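Local coordinates for In2-1 family protein, glutathione transferase lambda3 (Populus trichocarpa, PDB 4PQI) that binds glutathione and probably acts as a monomeric thiol transferase of the plant-specific Lambda class, at residues Trp48-Phe53 with Asp99-Leu104; Asp132-Thr137 with Gly151-His156; Pro184-Leu189 with Ala209-Glu214. One frame throughout, in Å; residues are numbered along the deposited sequence.

Interaction 1 of 3, residues Trp48-Phe53 with Asp99-Leu104; sequences WITRNF and DLIKYL
I101 meets T50 where helices 97-107 and 42-54 run nearly parallel, their local axes 11° apart and 9.7 Å from one another. The methyl CG2 of I101 lies 3.3 Å from T50 OG1, and I101 CB is also close to that oxygen; the two side chains cross at about a right angle. With chi1 at 65°, the ethyl branch of I101 lies between the backbone N and the carbonyl carbon, while CG2 is the branch presented to the threonine. The T50 hydroxyl does not depend on this apolar neighbour for a partner, because it is hydrogen-bonded to R46 O one turn back in its own helix.

A turn further on, L104 takes up the other branch of the threonine. Its CB stands 3.9 Å from T50 CG2, and its CD1 methyl packs against the same methyl at 4.0 Å. L104 CD1 also reaches the backbone, 3.9 Å from R51 N. The R51 side chain itself leads away, toward a salt bridge with E13 and a hydrogen bond to I60 O. Both helices belong to the thioredoxin-like N-terminal domain that the family pairs with a helical one. Chemically, one threonine serves two ends: its methyl joins the leucine in an apolar seam, and its buried hydroxyl is satisfied within its own helix; what passes between the two segments is apolar packing.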
loop_
_atom_site.group_PDB
_atom_site.type_symbol
_atom_site.label_atom_id
_atom_site.label_comp_id
_atom_site.label_asym_id
_atom_site.label_seq_id
_atom_site.Cartn_x
_atom_site.Cartn_y
_atom_site.Cartn_z
ATOM N N TRP A 48 3.920 -4.244 -2.840
ATOM C CA TRP A 48 4.810 -5.038 -1.998
ATOM C C TRP A 48 4.056 -6.048 -1.111
ATOM O O TRP A 48 4.382 -7.232 -1.089
ATOM C CB TRP A 48 5.650 -4.089 -1.153
ATOM C CG TRP A 48 6.796 -4.710 -0.426
ATOM C CD1 TRP A 48 7.172 -6.028 -0.426
ATOM C CD2 TRP A 48 7.721 -4.029 0.426
ATOM N NE1 TRP A 48 8.274 -6.200 0.370
ATOM C CE2 TRP A 48 8.632 -4.989 0.903
ATOM C CE3 TRP A 48 7.864 -2.699 0.832
ATOM C CZ2 TRP A 48 9.677 -4.657 1.767
ATOM C CZ3 TRP A 48 8.899 -2.374 1.681
ATOM C CH2 TRP A 48 9.788 -3.345 2.146
ATOM N N ILE A 49 3.053 -5.567 -0.378
ATOM C CA ILE A 49 2.233 -6.423 0.466
ATOM C C ILE A 49 1.536 -7.516 -0.349
ATOM O O ILE A 49 1.491 -8.674 0.074
ATOM C CB ILE A 49 1.146 -5.601 1.195
ATOM C CG1 ILE A 49 1.795 -4.468 1.999
ATOM C CG2 ILE A 49 0.276 -6.511 2.078
ATOM C CD1 ILE A 49 0.808 -3.346 2.387
ATOM N N THR A 50 0.988 -7.138 -1.504
ATOM C CA THR A 50 0.298 -8.087 -2.368
ATOM C C THR A 50 1.253 -9.188 -2.835
ATOM O O THR A 50 0.916 -10.376 -2.780
ATOM C CB THR A 50 -0.379 -7.394 -3.603
ATOM O OG1 THR A 50 -1.228 -6.326 -3.176
ATOM C CG2 THR A 50 -1.197 -8.385 -4.384
ATOM N N ARG A 51 2.445 -8.787 -3.278
ATOM C CA ARG A 51 3.504 -9.717 -3.693
ATOM C C ARG A 51 3.806 -10.741 -2.606
ATOM O O ARG A 51 3.891 -11.952 -2.863
ATOM C CB ARG A 51 4.775 -8.922 -4.010
ATOM C CG ARG A 51 6.044 -9.746 -4.213
ATOM C CD ARG A 51 7.222 -8.782 -4.373
ATOM N NE ARG A 51 8.543 -9.407 -4.370
ATOM C CZ ARG A 51 9.328 -9.541 -3.301
ATOM N NH1 ARG A 51 8.932 -9.145 -2.098
ATOM N NH2 ARG A 51 10.515 -10.103 -3.439
ATOM N N ASN A 52 3.969 -10.230 -1.388
ATOM C CA ASN A 52 4.305 -11.042 -0.229
ATOM C C ASN A 52 3.186 -12.034 0.099
ATOM O O ASN A 52 3.419 -13.242 0.175
ATOM C CB ASN A 52 4.614 -10.142 0.979
ATOM C CG ASN A 52 5.910 -9.331 0.809
ATOM O OD1 ASN A 52 6.627 -9.482 -0.184
ATOM N ND2 ASN A 52 6.200 -8.462 1.776
ATOM N N PHE A 53 1.973 -11.522 0.274
ATOM C CA PHE A 53 0.838 -12.364 0.647
ATOM C C PHE A 53 0.584 -13.523 -0.326
ATOM O O PHE A 53 0.372 -14.660 0.097
ATOM C CB PHE A 53 -0.425 -11.524 0.805
ATOM C CG PHE A 53 -1.534 -12.245 1.499
ATOM C CD1 PHE A 53 -1.663 -12.178 2.883
ATOM C CD2 PHE A 53 -2.444 -13.003 0.776
ATOM C CE1 PHE A 53 -2.684 -12.848 3.536
ATOM C CE2 PHE A 53 -3.472 -13.681 1.424
ATOM C CZ PHE A 53 -3.593 -13.596 2.803
ATOM N N ASP A 99 -3.920 -0.628 -10.285
ATOM C CA ASP A 99 -3.871 -1.518 -11.446
ATOM C C ASP A 99 -2.934 -2.691 -11.194
ATOM O O ASP A 99 -3.212 -3.816 -11.621
ATOM C CB ASP A 99 -3.424 -0.781 -12.721
ATOM C CG ASP A 99 -4.454 0.249 -13.213
ATOM O OD1 ASP A 99 -4.055 1.184 -13.940
ATOM O OD2 ASP A 99 -5.665 0.125 -12.894
ATOM N N LEU A 100 -1.815 -2.440 -10.512
ATOM C CA LEU A 100 -0.853 -3.510 -10.290
ATOM C C LEU A 100 -1.354 -4.562 -9.279
ATOM O O LEU A 100 -1.186 -5.762 -9.501
ATOM C CB LEU A 100 0.539 -2.955 -9.903
ATOM C CG LEU A 100 1.296 -2.183 -11.002
ATOM C CD1 LEU A 100 2.575 -1.545 -10.467
ATOM C CD2 LEU A 100 1.620 -3.087 -12.162
ATOM N N ILE A 101 -1.984 -4.140 -8.184
ATOM C CA ILE A 101 -2.444 -5.141 -7.217
ATOM C C ILE A 101 -3.593 -5.964 -7.804
ATOM O O ILE A 101 -3.741 -7.168 -7.542
ATOM C CB ILE A 101 -2.785 -4.538 -5.834
ATOM C CG1 ILE A 101 -3.976 -3.577 -5.890
ATOM C CG2 ILE A 101 -1.549 -3.813 -5.257
ATOM C CD1 ILE A 101 -4.352 -3.021 -4.509
ATOM N N LYS A 102 -4.371 -5.317 -8.649
ATOM C CA LYS A 102 -5.430 -6.023 -9.373
ATOM C C LYS A 102 -4.864 -7.042 -10.341
ATOM O O LYS A 102 -5.431 -8.122 -10.521
ATOM C CB LYS A 102 -6.296 -5.027 -10.126
ATOM C CG LYS A 102 -7.419 -4.463 -9.288
ATOM C CD LYS A 102 -7.893 -3.158 -9.883
ATOM C CE LYS A 102 -9.153 -2.664 -9.199
ATOM N NZ LYS A 102 -9.460 -1.255 -9.603
ATOM N N TYR A 103 -3.732 -6.696 -10.946
ATOM C CA TYR A 103 -3.090 -7.544 -11.957
ATOM C C TYR A 103 -2.411 -8.772 -11.336
ATOM O O TYR A 103 -2.489 -9.893 -11.882
ATOM C CB TYR A 103 -2.093 -6.696 -12.745
ATOM C CG TYR A 103 -1.346 -7.402 -13.859
ATOM C CD1 TYR A 103 -2.020 -8.146 -14.826
ATOM C CD2 TYR A 103 0.030 -7.285 -13.965
ATOM C CE1 TYR A 103 -1.322 -8.771 -15.859
ATOM C CE2 TYR A 103 0.725 -7.890 -14.990
ATOM C CZ TYR A 103 0.050 -8.632 -15.931
ATOM O OH TYR A 103 0.769 -9.243 -16.944
ATOM N N LEU A 104 -1.739 -8.561 -10.200
ATOM C CA LEU A 104 -1.210 -9.676 -9.425
ATOM C C LEU A 104 -2.342 -10.631 -9.064
ATOM O O LEU A 104 -2.210 -11.839 -9.250
ATOM C CB LEU A 104 -0.483 -9.194 -8.168
ATOM C CG LEU A 104 0.830 -8.421 -8.391
ATOM C CD1 LEU A 104 1.686 -8.352 -7.105
ATOM C CD2 LEU A 104 1.614 -9.043 -9.537
#

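Interaction 2 of 3, residues Asp132-Thr137 with Gly151-His156; sequences DKFNGT and GPAFDH. Unlike the reference sequence in segment 151-156: H156 (reference Tyr).
In the all-helical C-terminal domain of this glutathione transferase, F134 and T137 of helix 118-139 pack against A153 and F154 of helix 151-160, which runs roughly antiparallel to it. The local axes come within 9.3 Å of each other at a crossing angle of -150°, and the backbones are nearest at F134 and A153.

A T-shaped (edge-to-face) aromatic pair joins the two helices. The edge of the F134 ring points at a face of F154, with the planes at 87° and the centroids 5.4 Å apart. Closest is F134 CZ, 3.6 Å from F154 CE1. An extended chi1 of 176° carries the F134 ring out from its backbone and across to the opposing helix. Along another part of its edge, the same ring has A153 O in its plane, with F134 CE1 3.7 Å from that carbonyl oxygen.

The methyl of A153 packs beside the ring: A153 CB lies 3.8 Å from F134 CD1 and 3.9 Å from T137 CG2, so one alanine is flanked by an aromatic edge and a threonine methyl. Helix 177-197 also borders the two phenylalanines, which extends the apolar cluster to a third helix.

The two branches of T137 part: CG2 faces A153, while OG1 donates to K133 O at 2.8 Å, reaching that carbonyl from the face opposite the one used by T137 N.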
loop_
_atom_site.group_PDB
_atom_site.type_symbol
_atom_site.label_atom_id
_atom_site.label_comp_id
_atom_site.label_asym_id
_atom_site.label_seq_id
_atom_site.Cartn_x
_atom_site.Cartn_y
_atom_site.Cartn_z
ATOM N N ASP A 132 -8.350 7.814 -3.777
ATOM C CA ASP A 132 -7.718 9.115 -4.015
ATOM C C ASP A 132 -8.501 10.251 -3.339
ATOM O O ASP A 132 -7.904 11.247 -2.926
ATOM C CB ASP A 132 -7.473 9.379 -5.519
ATOM C CG ASP A 132 -8.746 9.309 -6.350
ATOM O OD1 ASP A 132 -9.699 8.616 -5.934
ATOM O OD2 ASP A 132 -8.792 9.942 -7.429
ATOM N N LYS A 133 -9.823 10.101 -3.202
ATOM C CA LYS A 133 -10.585 11.078 -2.414
ATOM C C LYS A 133 -10.230 11.032 -0.917
ATOM O O LYS A 133 -10.132 12.080 -0.268
ATOM C CB LYS A 133 -12.096 10.949 -2.611
ATOM C CG LYS A 133 -12.885 11.974 -1.783
ATOM C CD LYS A 133 -14.357 12.047 -2.165
ATOM C CE LYS A 133 -15.085 13.129 -1.371
ATOM N NZ LYS A 133 -14.611 14.504 -1.711
ATOM N N PHE A 134 -10.043 9.829 -0.374
ATOM C CA PHE A 134 -9.536 9.680 0.993
ATOM C C PHE A 134 -8.188 10.397 1.171
ATOM O O PHE A 134 -8.013 11.205 2.093
ATOM C CB PHE A 134 -9.408 8.198 1.388
ATOM C CG PHE A 134 -8.805 7.989 2.765
ATOM C CD1 PHE A 134 -9.589 8.089 3.897
ATOM C CD2 PHE A 134 -7.453 7.723 2.916
ATOM C CE1 PHE A 134 -9.045 7.936 5.156
ATOM C CE2 PHE A 134 -6.908 7.557 4.169
ATOM C CZ PHE A 134 -7.706 7.665 5.293
ATOM N N ASN A 135 -7.236 10.101 0.288
ATOM C CA ASN A 135 -5.918 10.719 0.390
ATOM C C ASN A 135 -6.014 12.218 0.186
ATOM O O ASN A 135 -5.376 12.984 0.903
ATOM C CB ASN A 135 -4.933 10.115 -0.616
ATOM C CG ASN A 135 -4.511 8.721 -0.243
ATOM O OD1 ASN A 135 -4.667 8.301 0.907
ATOM N ND2 ASN A 135 -3.955 7.993 -1.209
ATOM N N GLY A 136 -6.835 12.622 -0.782
ATOM C CA GLY A 136 -7.030 14.024 -1.095
ATOM C C GLY A 136 -7.548 14.806 0.096
ATOM O O GLY A 136 -7.121 15.932 0.356
ATOM N N THR A 137 -8.468 14.196 0.828
ATOM C CA THR A 137 -9.100 14.865 1.952
ATOM C C THR A 137 -8.135 15.018 3.134
ATOM O O THR A 137 -7.949 16.134 3.638
ATOM C CB THR A 137 -10.387 14.117 2.404
ATOM O OG1 THR A 137 -11.307 14.046 1.305
ATOM C CG2 THR A 137 -11.053 14.853 3.541
ATOM N N GLY A 151 -11.550 14.249 9.759
ATOM C CA GLY A 151 -12.534 13.387 10.393
ATOM C C GLY A 151 -13.511 12.670 9.465
ATOM O O GLY A 151 -13.678 11.454 9.566
ATOM N N PRO A 152 -14.167 13.414 8.555
ATOM C CA PRO A 152 -15.147 12.791 7.653
ATOM C C PRO A 152 -14.553 11.659 6.808
ATOM O O PRO A 152 -15.265 10.714 6.457
ATOM C CB PRO A 152 -15.582 13.959 6.763
ATOM C CG PRO A 152 -15.461 15.152 7.674
ATOM C CD PRO A 152 -14.198 14.889 8.449
ATOM N N ALA A 153 -13.264 11.745 6.498
ATOM C CA ALA A 153 -12.629 10.709 5.696
ATOM C C ALA A 153 -12.377 9.439 6.513
ATOM O O ALA A 153 -12.610 8.332 6.031
ATOM C CB ALA A 153 -11.350 11.231 5.028
ATOM N N PHE A 154 -11.915 9.587 7.754
ATOM C CA PHE A 154 -11.828 8.428 8.643
ATOM C C PHE A 154 -13.214 7.883 9.013
ATOM O O PHE A 154 -13.373 6.677 9.210
ATOM C CB PHE A 154 -10.985 8.736 9.888
ATOM C CG PHE A 154 -9.539 8.994 9.567
ATOM C CD1 PHE A 154 -8.704 7.946 9.163
ATOM C CD2 PHE A 154 -9.020 10.283 9.618
ATOM C CE1 PHE A 154 -7.371 8.186 8.839
ATOM C CE2 PHE A 154 -7.691 10.527 9.306
ATOM C CZ PHE A 154 -6.865 9.481 8.909
ATOM N N ASP A 155 -14.208 8.763 9.104
ATOM C CA ASP A 155 -15.577 8.330 9.381
ATOM C C ASP A 155 -16.074 7.450 8.224
ATOM O O ASP A 155 -16.739 6.442 8.437
ATOM C CB ASP A 155 -16.515 9.530 9.572
ATOM C CG ASP A 155 -16.388 10.175 10.942
ATOM O OD1 ASP A 155 -15.563 9.712 11.766
ATOM O OD2 ASP A 155 -17.114 11.166 11.193
ATOM N N HIS A 156 -15.746 7.841 7.000
ATOM C CA HIS A 156 -16.130 7.057 5.840
ATOM C C HIS A 156 -15.560 5.637 5.952
ATOM O O HIS A 156 -16.259 4.661 5.712
ATOM C CB HIS A 156 -15.691 7.741 4.545
ATOM C CG HIS A 156 -16.562 7.418 3.369
ATOM N ND1 HIS A 156 -17.903 7.734 3.330
ATOM C CD2 HIS A 156 -16.291 6.787 2.200
ATOM C CE1 HIS A 156 -18.419 7.320 2.184
ATOM N NE2 HIS A 156 -17.460 6.745 1.480
#

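Interaction 3 of 3, residues Pro184-Leu189 with Ala209-Glu214; sequences PFVERL and AAWIEE
V186 carries the apolar contact on the side of segment 184-189, where it meets W211 and I212 of segment 209-214. Its CG1 methyl is 3.8 Å from I212 CD1 and 3.9 Å from W211 CZ3, so a single methyl sits against two neighbouring side chains. V186 CG2 also comes to 3.9 Å from W211 CZ3, which makes that corner of the indole the point where the valine fork lands. The approach is to the ring's edge, with V186 CB lying in the plane of the indole. An extended first torsion in W211 (chi1 -179°) sends the six-membered ring toward helix 177-197, although the residue's first side-chain bond is not directed there.

Polar groups work around this patch. The indole nitrogen of W211 hydrogen-bonds to D179 OD1, a second tie to helix 177-197 that would help to fix the rotation of the ring, which also packs on Y182 and I183 of that helix. On segment 184-189, R188 NH1 donates to P184 O at 2.8 Å, with the oxygen close to the guanidinium plane and an N-H...O angle of 150°. NH1 bonds to Q45 OE1 as well, while Q45 NE2 donates to E187 OE1; gripped at both ends, the Q45 amide is held in one orientation.

R188 and E187 of helix 177-197 thus meet the Q45 amide of helix 42-54, while V186 points to helix 206-215. Helix 177-197 therefore packs within the all-helical C-terminal domain on one side and on the thioredoxin-like N-terminal domain on another, and the joining of those two domains defines the glutathione transferase fold.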
loop_
_atom_site.group_PDB
_atom_site.type_symbol
_atom_site.label_atom_id
_atom_site.label_comp_id
_atom_site.label_asym_id
_atom_site.label_seq_id
_atom_site.Cartn_x
_atom_site.Cartn_y
_atom_site.Cartn_z
ATOM N N PRO A 184 -1.326 1.341 3.798
ATOM C CA PRO A 184 -0.087 2.135 3.850
ATOM C C PRO A 184 -0.331 3.596 4.218
ATOM O O PRO A 184 0.522 4.250 4.841
ATOM C CB PRO A 184 0.444 2.057 2.409
ATOM C CG PRO A 184 -0.172 0.815 1.845
ATOM C CD PRO A 184 -1.545 0.779 2.453
ATOM N N PHE A 185 -1.498 4.105 3.851
ATOM C CA PHE A 185 -1.802 5.511 4.087
ATOM C C PHE A 185 -2.330 5.712 5.506
ATOM O O PHE A 185 -1.931 6.659 6.206
ATOM C CB PHE A 185 -2.737 6.046 2.992
ATOM C CG PHE A 185 -2.083 6.089 1.635
ATOM C CD1 PHE A 185 -1.284 7.171 1.269
ATOM C CD2 PHE A 185 -2.209 5.021 0.751
ATOM C CE1 PHE A 185 -0.641 7.195 0.025
ATOM C CE2 PHE A 185 -1.572 5.039 -0.488
ATOM C CZ PHE A 185 -0.792 6.127 -0.854
ATOM N N VAL A 186 -3.181 4.791 5.954
ATOM C CA VAL A 186 -3.667 4.832 7.326
ATOM C C VAL A 186 -2.501 4.677 8.303
ATOM O O VAL A 186 -2.430 5.403 9.292
ATOM C CB VAL A 186 -4.764 3.768 7.590
ATOM C CG1 VAL A 186 -5.089 3.685 9.111
ATOM C CG2 VAL A 186 -6.015 4.078 6.781
ATOM N N GLU A 187 -1.585 3.752 8.003
ATOM C CA GLU A 187 -0.346 3.557 8.771
ATOM C C GLU A 187 0.393 4.881 9.003
ATOM O O GLU A 187 0.688 5.263 10.146
ATOM C CB GLU A 187 0.578 2.557 8.039
ATOM C CG GLU A 187 2.045 2.509 8.520
ATOM C CD GLU A 187 2.976 1.654 7.618
ATOM O OE1 GLU A 187 2.483 0.834 6.796
ATOM O OE2 GLU A 187 4.215 1.808 7.747
ATOM N N ARG A 188 0.684 5.585 7.917
ATOM C CA ARG A 188 1.458 6.820 7.999
ATOM C C ARG A 188 0.648 7.954 8.627
ATOM O O ARG A 188 1.156 8.697 9.452
ATOM C CB ARG A 188 1.964 7.219 6.614
ATOM C CG ARG A 188 2.988 6.254 6.068
ATOM C CD ARG A 188 3.148 6.401 4.566
ATOM N NE ARG A 188 4.272 5.612 4.072
ATOM C CZ ARG A 188 4.254 4.288 3.962
ATOM N NH1 ARG A 188 3.169 3.608 4.317
ATOM N NH2 ARG A 188 5.320 3.643 3.502
ATOM N N LEU A 189 -0.616 8.070 8.237
ATOM C CA LEU A 189 -1.490 9.104 8.780
ATOM C C LEU A 189 -1.658 8.953 10.292
ATOM O O LEU A 189 -1.626 9.939 11.029
ATOM C CB LEU A 189 -2.846 9.110 8.064
ATOM C CG LEU A 189 -2.790 9.619 6.612
ATOM C CD1 LEU A 189 -4.127 9.389 5.916
ATOM C CD2 LEU A 189 -2.382 11.091 6.530
ATOM N N ALA A 209 -10.154 0.825 14.516
ATOM C CA ALA A 209 -9.133 0.354 15.442
ATOM C C ALA A 209 -8.932 -1.160 15.330
ATOM O O ALA A 209 -7.801 -1.642 15.343
ATOM C CB ALA A 209 -9.478 0.753 16.865
ATOM N N ALA A 210 -10.032 -1.901 15.215
ATOM C CA ALA A 210 -9.975 -3.352 15.054
ATOM C C ALA A 210 -9.297 -3.715 13.742
ATOM O O ALA A 210 -8.486 -4.640 13.686
ATOM C CB ALA A 210 -11.377 -3.956 15.107
ATOM N N TRP A 211 -9.644 -2.975 12.697
ATOM C CA TRP A 211 -9.056 -3.149 11.373
ATOM C C TRP A 211 -7.524 -2.994 11.387
ATOM O O TRP A 211 -6.809 -3.866 10.892
ATOM C CB TRP A 211 -9.692 -2.167 10.393
ATOM C CG TRP A 211 -9.169 -2.280 9.005
ATOM C CD1 TRP A 211 -9.473 -3.242 8.090
ATOM C CD2 TRP A 211 -8.242 -1.394 8.370
ATOM N NE1 TRP A 211 -8.793 -3.007 6.915
ATOM C CE2 TRP A 211 -8.026 -1.882 7.065
ATOM C CE3 TRP A 211 -7.568 -0.237 8.781
ATOM C CZ2 TRP A 211 -7.168 -1.249 6.162
ATOM C CZ3 TRP A 211 -6.720 0.391 7.884
ATOM C CH2 TRP A 211 -6.534 -0.115 6.586
ATOM N N ILE A 212 -7.027 -1.898 11.964
ATOM C CA ILE A 212 -5.573 -1.687 12.067
ATOM C C ILE A 212 -4.879 -2.834 12.805
ATOM O O ILE A 212 -3.854 -3.358 12.347
ATOM C CB ILE A 212 -5.228 -0.334 12.729
ATOM C CG1 ILE A 212 -5.699 0.813 11.842
ATOM C CG2 ILE A 212 -3.717 -0.201 12.937
ATOM C CD1 ILE A 212 -5.690 2.158 12.523
ATOM N N GLU A 213 -5.455 -3.233 13.936
ATOM C CA GLU A 213 -4.931 -4.333 14.717
ATOM C C GLU A 213 -4.885 -5.626 13.912
ATOM O O GLU A 213 -3.902 -6.366 13.970
ATOM C CB GLU A 213 -5.793 -4.529 15.964
ATOM C CG GLU A 213 -5.196 -5.400 17.033
ATOM C CD GLU A 213 -6.054 -5.405 18.292
ATOM O OE1 GLU A 213 -6.969 -4.555 18.396
ATOM O OE2 GLU A 213 -5.817 -6.259 19.172
ATOM N N GLU A 214 -5.944 -5.905 13.160
ATOM C CA GLU A 214 -6.035 -7.182 12.465
ATOM C C GLU A 214 -5.139 -7.224 11.222
ATOM O O GLU A 214 -4.555 -8.266 10.902
ATOM C CB GLU A 214 -7.486 -7.502 12.091
ATOM C CG GLU A 214 -8.406 -7.734 13.304
ATOM C CD GLU A 214 -8.222 -9.101 13.948
ATOM O OE1 GLU A 214 -7.517 -9.959 13.374
ATOM O OE2 GLU A 214 -8.789 -9.318 15.036
#

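How the interactions relate
The three contacts follow one another along the chain, each closing before the next opens. Interaction 1 lies in the thioredoxin-like domain, interactions 2 and 3 in the helical one; centre to centre, interaction 1 is about 23 Å from interaction 2 and 18 Å from interaction 3. Interactions 2 and 3 are about 14 Å apart and touch: F134 CE2 lies 3.8 Å from L189 CD1, and N135 OD1 is 3.5 Å from F185 CG. Helix 177-197 is the common element, since its I180 also packs on T50 and its L177 on I101. One helix therefore joins both domains, and its F185 meets F43 of the glutathione pocket.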